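Local structure of RmpD (Hexulose-6-phosphate synthase) (Streptococcus mutans, 3EXR) at residues 126-129 with 130-133; 142-145 with 146-150; 162-166 with 167-171; 213-216 with 217-221. The protein is probably an enzyme of the orotidine 5'-phosphate decarboxylase / HUMPS family, built as a TIM barrel and assembled from two chains. All coordinates share one frame; numbering follows the deposited sequence.

Interaction 1: 126-129 with 130-133; sequences QAQQ and WLDA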
loop_
_atom_site.group_PDB
_atom_site.type_symbol
_atom_site.label_atom_id
_atom_site.label_comp_id
_atom_site.label_asym_id
_atom_site.label_seq_id
_atom_site.Cartn_x
_atom_site.Cartn_y
_atom_site.Cartn_z
ATOM N N GLN A 126 14.797 13.311 -1.794
ATOM C CA GLN A 126 13.724 12.531 -2.422
ATOM C C GLN A 126 12.546 13.441 -2.772
ATOM O O GLN A 126 12.009 13.378 -3.884
ATOM C CB GLN A 126 13.274 11.393 -1.501
ATOM C CG GLN A 126 14.312 10.304 -1.256
ATOM C CD GLN A 126 13.868 9.286 -0.199
ATOM O OE1 GLN A 126 13.086 9.602 0.690
ATOM N NE2 GLN A 126 14.374 8.062 -0.302
ATOM N N ALA A 127 12.143 14.295 -1.829
ATOM C CA ALA A 127 11.016 15.190 -2.075
ATOM C C ALA A 127 11.241 16.047 -3.314
ATOM O O ALA A 127 10.326 16.251 -4.102
ATOM C CB ALA A 127 10.727 16.057 -0.848
ATOM N N GLN A 128 12.474 16.510 -3.536
ATOM C CA GLN A 128 12.732 17.321 -4.732
ATOM C C GLN A 128 12.596 16.458 -6.000
ATOM O O GLN A 128 12.160 16.930 -7.039
ATOM C CB GLN A 128 14.112 18.009 -4.649
ATOM C CG GLN A 128 14.406 18.964 -5.794
ATOM C CD GLN A 128 13.475 20.164 -5.802
ATOM O OE1 GLN A 128 13.343 20.863 -4.790
ATOM N NE2 GLN A 128 12.785 20.380 -6.914
ATOM N N GLN A 129 12.953 15.180 -5.907
ATOM C CA GLN A 129 12.766 14.270 -7.033
ATOM C C GLN A 129 11.277 14.114 -7.384
ATOM O O GLN A 129 10.920 14.083 -8.554
ATOM C CB GLN A 129 13.399 12.917 -6.752
ATOM C CG GLN A 129 14.902 12.937 -6.662
ATOM C CD GLN A 129 15.389 11.534 -6.527
ATOM O OE1 GLN A 129 15.314 10.760 -7.485
ATOM N NE2 GLN A 129 15.816 11.168 -5.327
ATOM N N TRP A 130 10.405 14.080 -6.368
ATOM C CA TRP A 130 8.979 13.996 -6.638
ATOM C C TRP A 130 8.527 15.243 -7.402
ATOM O O TRP A 130 7.853 15.136 -8.419
ATOM C CB TRP A 130 8.128 13.807 -5.345
ATOM C CG TRP A 130 8.611 12.691 -4.452
ATOM C CD1 TRP A 130 9.187 11.520 -4.839
ATOM C CD2 TRP A 130 8.565 12.662 -3.025
ATOM N NE1 TRP A 130 9.520 10.768 -3.740
ATOM C CE2 TRP A 130 9.165 11.457 -2.610
ATOM C CE3 TRP A 130 8.110 13.565 -2.044
ATOM C CZ2 TRP A 130 9.284 11.101 -1.264
ATOM C CZ3 TRP A 130 8.257 13.219 -0.709
ATOM C CH2 TRP A 130 8.835 12.001 -0.332
ATOM N N LEU A 131 8.943 16.424 -6.939
ATOM C CA LEU A 131 8.567 17.680 -7.599
ATOM C C LEU A 131 9.029 17.685 -9.058
ATOM O O LEU A 131 8.279 18.059 -9.961
ATOM C CB LEU A 131 9.177 18.885 -6.867
ATOM C CG LEU A 131 8.604 19.197 -5.477
ATOM C CD1 LEU A 131 9.481 20.199 -4.754
ATOM C CD2 LEU A 131 7.167 19.719 -5.495
ATOM N N ASP A 132 10.265 17.246 -9.261
ATOM C CA ASP A 132 10.864 17.230 -10.612
ATOM C C ASP A 132 10.111 16.294 -11.526
ATOM O O ASP A 132 10.087 16.508 -12.741
ATOM C CB ASP A 132 12.327 16.802 -10.563
ATOM C CG ASP A 132 13.223 17.825 -9.902
ATOM O OD1 ASP A 132 12.799 18.985 -9.701
ATOM O OD2 ASP A 132 14.376 17.471 -9.565
ATOM N N ALA A 133 9.508 15.257 -10.919
ATOM C CA ALA A 133 8.691 14.270 -11.641
ATOM C C ALA A 133 7.246 14.736 -11.847
ATOM O O ALA A 133 6.428 13.980 -12.393
ATOM C CB ALA A 133 8.728 12.901 -10.926
#
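Trp130 holds its CG beside its own backbone N and anti to the carbonyl carbon (chi1 -50°), a torsion that lays the indole back along helix 124-132, against the backbone of Gln126 and Ala127. Over one ring face stands Gln126 O, 3.4 Å above the indole plane of Trp130 and offset toward the rim. Over the same face Ala127 CA makes a CH-pi contact, 3.7 Å from the centroid of the six-membered ring of Trp130, and Ala127 CB reaches Trp130 CZ3 at 3.8 Å. The carbonyl of Gln126 thus does two jobs, because its oxygen also takes the helical bond from Trp130 N at 3.0 Å.

The other side-chain link starts from Gln128, whose CG is trans to its N (chi1 -175°) before the chain bends at chi2 and brings the amide to Asp132, one turn on. Gln128 NE2 donates to Asp132 OD1 at 3.1 Å. The oxygen lies in the amide plane, but the nitrogen comes in from above the carboxylate plane, the two planes being 44° apart. This i to i+4 side-chain hydrogen bond runs beside the backbone bond from Asp132 N to Gln128 O, 2.9 Å. Leu131 crosses Gln128 at about a right angle, its CD1 3.9 Å from Gln128 OE1.

Helix 124-132 is the crossover of the beta-alpha-beta unit between strands 113-117 and 137-141. Trp130 packs on Ile94 and Met97 of helix 94-107, while Ala127 and Gln128 touch Met167 of helix 155-167.

Interaction 2: 142-145 with 146-150; sequences QSRD and ALLAG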
loop_
_atom_site.group_PDB
_atom_site.type_symbol
_atom_site.label_atom_id
_atom_site.label_comp_id
_atom_site.label_asym_id
_atom_site.label_seq_id
_atom_site.Cartn_x
_atom_site.Cartn_y
_atom_site.Cartn_z
ATOM N N GLN A 142 0.891 13.399 11.738
ATOM C CA GLN A 142 1.441 13.689 13.058
ATOM C C GLN A 142 2.315 12.520 13.532
ATOM O O GLN A 142 1.999 11.331 13.329
ATOM C CB GLN A 142 0.356 13.975 14.091
ATOM C CG GLN A 142 0.962 14.694 15.288
ATOM C CD GLN A 142 0.032 14.885 16.472
ATOM O OE1 GLN A 142 -1.135 14.474 16.449
ATOM N NE2 GLN A 142 0.556 15.512 17.533
ATOM N N SER A 143 3.446 12.842 14.148
ATOM C CA SER A 143 4.289 11.814 14.738
ATOM C C SER A 143 3.421 10.910 15.610
ATOM O O SER A 143 2.643 11.416 16.433
ATOM C CB SER A 143 5.415 12.473 15.540
ATOM O OG SER A 143 6.362 13.004 14.604
ATOM N N ARG A 144 3.509 9.594 15.374
ATOM C CA ARG A 144 2.542 8.641 15.911
ATOM C C ARG A 144 2.562 8.589 17.425
ATOM O O ARG A 144 1.515 8.430 18.055
ATOM C CB ARG A 144 2.806 7.254 15.319
ATOM C CG ARG A 144 1.785 6.157 15.638
ATOM C CD ARG A 144 0.332 6.476 15.285
ATOM N NE ARG A 144 0.070 6.879 13.890
ATOM C CZ ARG A 144 -0.142 6.048 12.861
ATOM N NH1 ARG A 144 -0.087 4.721 13.003
ATOM N NH2 ARG A 144 -0.412 6.559 11.653
ATOM N N ASP A 145 3.756 8.729 18.012
ATOM C CA ASP A 145 3.894 8.765 19.469
ATOM C C ASP A 145 3.092 9.899 20.085
ATOM O O ASP A 145 2.384 9.705 21.073
ATOM C CB ASP A 145 5.365 8.922 19.880
ATOM C CG ASP A 145 6.178 7.671 19.641
ATOM O OD1 ASP A 145 7.415 7.807 19.438
ATOM O OD2 ASP A 145 5.640 6.542 19.640
ATOM N N ALA A 146 3.244 11.088 19.507
ATOM C CA ALA A 146 2.508 12.276 19.941
ATOM C C ALA A 146 1.001 12.136 19.702
ATOM O O ALA A 146 0.177 12.569 20.518
ATOM C CB ALA A 146 3.053 13.507 19.216
ATOM N N LEU A 147 0.642 11.533 18.573
ATOM C CA LEU A 147 -0.748 11.302 18.230
ATOM C C LEU A 147 -1.384 10.380 19.261
ATOM O O LEU A 147 -2.429 10.706 19.829
ATOM C CB LEU A 147 -0.853 10.679 16.827
ATOM C CG LEU A 147 -2.259 10.442 16.271
ATOM C CD1 LEU A 147 -3.167 11.652 16.517
ATOM C CD2 LEU A 147 -2.182 10.137 14.804
ATOM N N LEU A 148 -0.739 9.242 19.509
ATOM C CA LEU A 148 -1.272 8.261 20.457
ATOM C C LEU A 148 -1.398 8.845 21.875
ATOM O O LEU A 148 -2.342 8.511 22.606
ATOM C CB LEU A 148 -0.447 6.961 20.438
ATOM C CG LEU A 148 -0.620 5.965 19.270
ATOM C CD1 LEU A 148 -0.090 4.610 19.689
ATOM C CD2 LEU A 148 -2.068 5.823 18.733
ATOM N N ALA A 149 -0.493 9.748 22.231
ATOM C CA ALA A 149 -0.508 10.397 23.539
ATOM C C ALA A 149 -1.429 11.620 23.655
ATOM O O ALA A 149 -1.600 12.167 24.724
ATOM C CB ALA A 149 0.874 10.765 23.946
ATOM N N GLY A 150 -2.030 12.036 22.557
ATOM C CA GLY A 150 -2.995 13.115 22.648
ATOM C C GLY A 150 -2.330 14.467 22.634
ATOM O O GLY A 150 -2.905 15.466 23.041
#
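The flat amide of Gln142 turns one face to the first turn of helix 144-149, Leu147 N standing over that face, 4.0 Å from Gln142 CD. Ala146 CB lies over the same face, 3.6 Å from Gln142 NE2, and Leu147 CD1 comes obliquely to Gln142 OE1 at 3.5 Å. The bond of this NE2 to Glu151 O helps fix the rotation of the amide. The guanidinium of Arg144 is met obliquely by Leu147 CD2, 4.1 Å from Arg144 NE. These two side chains run side by side in the same direction because Arg144 bends at chi2 (55°) and again at chi3, which brings its NE end beside Leu147. Its charge is matched in the dimer by a salt bridge to Asp69 of the second subunit.

Ser143 occupies the N-cap position without capping through its hydroxyl, which bonds instead to Asp157. Its carbonyl O takes Leu147 N at 2.9 Å. At the other end Gly150, with positive phi (84°), closes the helix in a Schellman motif, Gly150 N bonding to Leu147 O at 3.1 Å.

This short surface helix follows barrel strand 137-141 and precedes helix 155-167, and the backbone of Gln142 is tied to Thr174 of strand 170-174.

Interaction 3: 162-166 with 167-171; sequences KKLIE and MGFRV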
loop_
_atom_site.group_PDB
_atom_site.type_symbol
_atom_site.label_atom_id
_atom_site.label_comp_id
_atom_site.label_asym_id
_atom_site.label_seq_id
_atom_site.Cartn_x
_atom_site.Cartn_y
_atom_site.Cartn_z
ATOM N N LYS A 162 6.251 23.024 7.230
ATOM C CA LYS A 162 6.638 24.320 6.695
ATOM C C LYS A 162 7.662 24.206 5.574
ATOM O O LYS A 162 7.547 24.896 4.559
ATOM C CB LYS A 162 7.178 25.213 7.810
ATOM C CG LYS A 162 6.103 25.730 8.712
ATOM C CD LYS A 162 6.671 26.183 10.043
ATOM C CE LYS A 162 5.586 26.648 10.992
ATOM N NZ LYS A 162 6.134 27.269 12.279
ATOM N N LYS A 163 8.637 23.324 5.757
ATOM C CA LYS A 163 9.704 23.163 4.767
ATOM C C LYS A 163 9.190 22.572 3.463
ATOM O O LYS A 163 9.602 22.991 2.385
ATOM C CB LYS A 163 10.847 22.327 5.332
ATOM C CG LYS A 163 12.029 22.102 4.351
ATOM C CD LYS A 163 12.676 23.409 3.875
ATOM C CE LYS A 163 14.215 23.321 3.841
ATOM N NZ LYS A 163 14.766 22.359 2.847
ATOM N N LEU A 164 8.301 21.586 3.552
ATOM C CA LEU A 164 7.705 21.025 2.343
ATOM C C LEU A 164 6.888 22.052 1.563
ATOM O O LEU A 164 6.937 22.100 0.338
ATOM C CB LEU A 164 6.850 19.811 2.681
ATOM C CG LEU A 164 7.536 18.570 3.190
ATOM C CD1 LEU A 164 6.476 17.638 3.743
ATOM C CD2 LEU A 164 8.359 17.866 2.084
ATOM N N ILE A 165 6.163 22.902 2.287
ATOM C CA ILE A 165 5.366 23.957 1.670
ATOM C C ILE A 165 6.319 24.920 0.941
ATOM O O ILE A 165 6.076 25.299 -0.207
ATOM C CB ILE A 165 4.505 24.711 2.729
ATOM C CG1 ILE A 165 3.358 23.812 3.216
ATOM C CG2 ILE A 165 3.976 26.034 2.164
ATOM C CD1 ILE A 165 2.607 24.291 4.466
ATOM N N GLU A 166 7.427 25.261 1.604
ATOM C CA GLU A 166 8.374 26.206 1.019
ATOM C C GLU A 166 9.038 25.636 -0.228
ATOM O O GLU A 166 9.320 26.366 -1.169
ATOM C CB GLU A 166 9.390 26.676 2.050
ATOM C CG GLU A 166 8.843 27.792 2.954
ATOM C CD GLU A 166 7.854 28.763 2.264
ATOM O OE1 GLU A 166 6.636 28.763 2.604
ATOM O OE2 GLU A 166 8.289 29.552 1.397
ATOM N N MET A 167 9.237 24.319 -0.258
ATOM C CA MET A 167 9.774 23.634 -1.447
ATOM C C MET A 167 8.811 23.666 -2.633
ATOM O O MET A 167 9.220 23.425 -3.758
ATOM C CB MET A 167 10.097 22.173 -1.115
ATOM C CG MET A 167 11.319 22.010 -0.249
ATOM S SD MET A 167 11.695 20.284 0.080
ATOM C CE MET A 167 12.403 19.793 -1.436
ATOM N N GLY A 168 7.533 23.939 -2.391
ATOM C CA GLY A 168 6.542 23.955 -3.461
ATOM C C GLY A 168 5.451 22.886 -3.369
ATOM O O GLY A 168 4.630 22.778 -4.276
ATOM N N PHE A 169 5.419 22.125 -2.274
ATOM C CA PHE A 169 4.315 21.171 -2.046
ATOM C C PHE A 169 3.023 21.802 -1.569
ATOM O O PHE A 169 3.020 22.735 -0.723
ATOM C CB PHE A 169 4.716 20.063 -1.062
ATOM C CG PHE A 169 5.679 19.056 -1.639
ATOM C CD1 PHE A 169 5.220 17.945 -2.341
ATOM C CD2 PHE A 169 7.047 19.234 -1.500
ATOM C CE1 PHE A 169 6.102 17.009 -2.882
ATOM C CE2 PHE A 169 7.943 18.312 -2.025
ATOM C CZ PHE A 169 7.477 17.187 -2.710
ATOM N N ARG A 170 1.914 21.266 -2.081
ATOM C CA ARG A 170 0.624 21.395 -1.411
ATOM C C ARG A 170 0.561 20.264 -0.397
ATOM O O ARG A 170 0.492 19.095 -0.775
ATOM C CB ARG A 170 -0.534 21.344 -2.409
ATOM C CG ARG A 170 -0.807 22.709 -3.091
ATOM C CD ARG A 170 -1.633 22.566 -4.381
ATOM N NE ARG A 170 -0.890 21.760 -5.349
ATOM C CZ ARG A 170 -1.404 20.835 -6.153
ATOM N NH1 ARG A 170 -2.705 20.615 -6.221
ATOM N NH2 ARG A 170 -0.576 20.147 -6.916
ATOM N N VAL A 171 0.634 20.623 0.877
ATOM C CA VAL A 171 0.756 19.668 1.959
ATOM C C VAL A 171 -0.597 19.428 2.649
ATOM O O VAL A 171 -1.294 20.347 3.059
ATOM C CB VAL A 171 1.826 20.112 2.985
ATOM C CG1 VAL A 171 1.887 19.179 4.189
ATOM C CG2 VAL A 171 3.181 20.205 2.302
HETATM O O HOH W 1 3.292 25.285 -1.703
#
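Leu164 and Phe169 cross obliquely, with Leu164 CD2 4.1 Å from Phe169 CD2 on the ring margin. Ile165 meets Val171 at about a right angle. The point of contact is one methyl: Val171 CG2 sits 3.7 Å from Leu164 CB and equally far from Ile165 CG1, touching both neighbours on the helix. It is put there by chi1 of 175°, which turns CG1 away from the backbone N and leaves CG2 on the side facing the helix.

Leu164 O lies in the plane of the Phe169 ring, at its edge, and accepts the backbone bond from Phe169 N at 3.0 Å. That bond is one half of the Schellman motif ending helix 155-167. The other joins Gly168 N to Ile165 O, the donor standing 62° out of the carbonyl plane, and Gly168 has the positive phi of such a turn. The chain reverses here to enter strand 170-174 of the parallel barrel.

A water donates to both Ile165 O and Phe169 O, the latter at 2.7 Å, and so bridges the last helical turn to the approach to the strand. Close by, Ile165 CA points its hydrogen almost straight at Phe169 O, 3.6 Å away. Met167 CG rests 3.3 Å from Lys163 O, whereas the rest of that side chain leads off to Tyr124 on helix 124-132. The Phe169 ring, too, packs on that helix, against Trp130 and Leu131.

Interaction 4: 213-216 with 217-221; sequences KDEI and KRIWG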
loop_
_atom_site.group_PDB
_atom_site.type_symbol
_atom_site.label_atom_id
_atom_site.label_comp_id
_atom_site.label_asym_id
_atom_site.label_seq_id
_atom_site.Cartn_x
_atom_site.Cartn_y
_atom_site.Cartn_z
ATOM N N LYS A 213 -15.032 23.276 9.162
ATOM C CA LYS A 213 -14.845 24.146 8.011
ATOM C C LYS A 213 -15.056 25.634 8.399
ATOM O O LYS A 213 -14.358 26.524 7.863
ATOM C CB LYS A 213 -15.747 23.688 6.847
ATOM C CG LYS A 213 -15.560 24.438 5.561
ATOM C CD LYS A 213 -14.380 23.901 4.758
ATOM C CE LYS A 213 -13.923 24.916 3.729
ATOM N NZ LYS A 213 -12.668 24.488 3.046
ATOM N N ASP A 214 -15.980 25.903 9.338
ATOM C CA ASP A 214 -16.210 27.264 9.839
ATOM C C ASP A 214 -14.909 27.826 10.460
ATOM O O ASP A 214 -14.565 29.000 10.287
ATOM C CB ASP A 214 -17.316 27.294 10.914
ATOM C CG ASP A 214 -18.724 27.155 10.367
ATOM O OD1 ASP A 214 -18.960 27.326 9.160
ATOM O OD2 ASP A 214 -19.652 26.879 11.169
ATOM N N GLU A 215 -14.197 26.989 11.201
ATOM C CA GLU A 215 -12.973 27.400 11.871
ATOM C C GLU A 215 -11.821 27.589 10.877
ATOM O O GLU A 215 -11.008 28.504 11.026
ATOM C CB GLU A 215 -12.611 26.408 12.977
ATOM C CG GLU A 215 -11.330 26.723 13.716
ATOM C CD GLU A 215 -11.446 27.943 14.645
ATOM O OE1 GLU A 215 -12.479 28.662 14.596
ATOM O OE2 GLU A 215 -10.483 28.181 15.420
ATOM N N ILE A 216 -11.736 26.711 9.874
ATOM C CA ILE A 216 -10.824 26.940 8.756
ATOM C C ILE A 216 -11.098 28.330 8.150
ATOM O O ILE A 216 -10.185 29.094 7.945
ATOM C CB ILE A 216 -10.969 25.851 7.663
ATOM C CG1 ILE A 216 -10.435 24.510 8.168
ATOM C CG2 ILE A 216 -10.262 26.289 6.392
ATOM C CD1 ILE A 216 -10.735 23.330 7.187
ATOM N N LYS A 217 -12.369 28.644 7.899
ATOM C CA LYS A 217 -12.757 29.962 7.363
ATOM C C LYS A 217 -12.365 31.104 8.303
ATOM O O LYS A 217 -11.931 32.173 7.846
ATOM C CB LYS A 217 -14.262 30.012 7.093
ATOM C CG LYS A 217 -14.730 31.222 6.289
ATOM C CD LYS A 217 -16.087 30.929 5.667
ATOM C CE LYS A 217 -16.825 32.193 5.242
ATOM N NZ LYS A 217 -18.126 31.823 4.583
ATOM N N ARG A 218 -12.541 30.922 9.610
ATOM C CA ARG A 218 -12.142 31.997 10.550
ATOM C C ARG A 218 -10.637 32.295 10.494
ATOM O O ARG A 218 -10.209 33.467 10.486
ATOM C CB ARG A 218 -12.535 31.636 11.978
ATOM C CG ARG A 218 -12.372 32.776 13.004
ATOM C CD ARG A 218 -12.525 32.317 14.437
ATOM N NE ARG A 218 -11.460 31.424 14.911
ATOM C CZ ARG A 218 -10.228 31.814 15.249
ATOM N NH1 ARG A 218 -9.854 33.100 15.156
ATOM N NH2 ARG A 218 -9.356 30.916 15.698
ATOM N N ILE A 219 -9.831 31.242 10.483
ATOM C CA ILE A 219 -8.375 31.373 10.580
ATOM C C ILE A 219 -7.745 31.789 9.258
ATOM O O ILE A 219 -6.911 32.683 9.232
ATOM C CB ILE A 219 -7.727 30.074 11.087
ATOM C CG1 ILE A 219 -8.225 29.754 12.503
ATOM C CG2 ILE A 219 -6.206 30.154 11.010
ATOM C CD1 ILE A 219 -7.903 28.323 12.951
ATOM N N TRP A 220 -8.151 31.168 8.159
ATOM C CA TRP A 220 -7.540 31.411 6.861
ATOM C C TRP A 220 -8.336 32.318 5.928
ATOM O O TRP A 220 -7.815 32.703 4.890
ATOM C CB TRP A 220 -7.243 30.059 6.144
ATOM C CG TRP A 220 -6.077 29.292 6.723
ATOM C CD1 TRP A 220 -4.767 29.358 6.322
ATOM C CD2 TRP A 220 -6.117 28.341 7.787
ATOM N NE1 TRP A 220 -3.992 28.522 7.094
ATOM C CE2 TRP A 220 -4.797 27.900 8.013
ATOM C CE3 TRP A 220 -7.138 27.820 8.589
ATOM C CZ2 TRP A 220 -4.484 26.948 8.979
ATOM C CZ3 TRP A 220 -6.812 26.872 9.548
ATOM C CH2 TRP A 220 -5.500 26.477 9.755
ATOM N N GLY A 221 -9.572 32.668 6.294
ATOM C CA GLY A 221 -10.435 33.521 5.450
ATOM C C GLY A 221 -9.987 34.965 5.327
ATOM O O GLY A 221 -9.210 35.430 6.174
#
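Ile216 and Trp220 form the close-packed side of this last stretch of helix 205-220; on the looser side Arg218 is the exposed partner of Glu215, which also packs on Val179 and Leu182. Ile216 O lies in the indole plane at the edge of Trp220, 3.4 Å from its CE3, and also takes the helical bond from Trp220 N at 2.9 Å. Ile216 CG2 adds an apolar touch to Trp220 CE3 at 4.1 Å, the two side chains crossing obliquely. Inward, both residues pack on Pro6, and Trp220 NE1 bonds to Val188 O.

On the outer side Arg218 grips the Glu215 carboxylate side-on. Arg218 NE donates to Glu215 OE1 and Arg218 NH2 to Glu215 OE2, each at 3.0 Å. Glu215 bends at chi2 (72°), which brings its carboxylate alongside the guanidinium. Both oxygens lie close to the guanidinium plane, but the nitrogens approach from above the carboxylate plane, and the planes stand 46° apart. Ile219 CD1 lies 3.6 Å from Glu215 OE2, an apolar flank to the pair.

Two bonds, one to each oxygen, restrict rotation of both groups, and the paired charges would probably favour the ionised carboxylate.

Interactions 1 and 3 are partly buried and touch each other: Ala127 O lies 3.3 Å from Phe169 CZ, and Leu131 CD1 3.4 Å from Met167 O, joining helix 124-132 to the end of helix 155-167. Interactions 2 and 4 are surface contacts, with no touch to each other or to the rest; their centres are about 25 Å apart. Rings and methyls fill the buried sides of 1 and 3, with an amide-carboxylate bond on the outer side of 1, whereas 2 and 4 each include an arginine salt bridge, to the second subunit and within the helix respectively. Interactions 2 and 3 both end a helix in a Schellman motif, but only that of interaction 3 leads directly into a barrel strand.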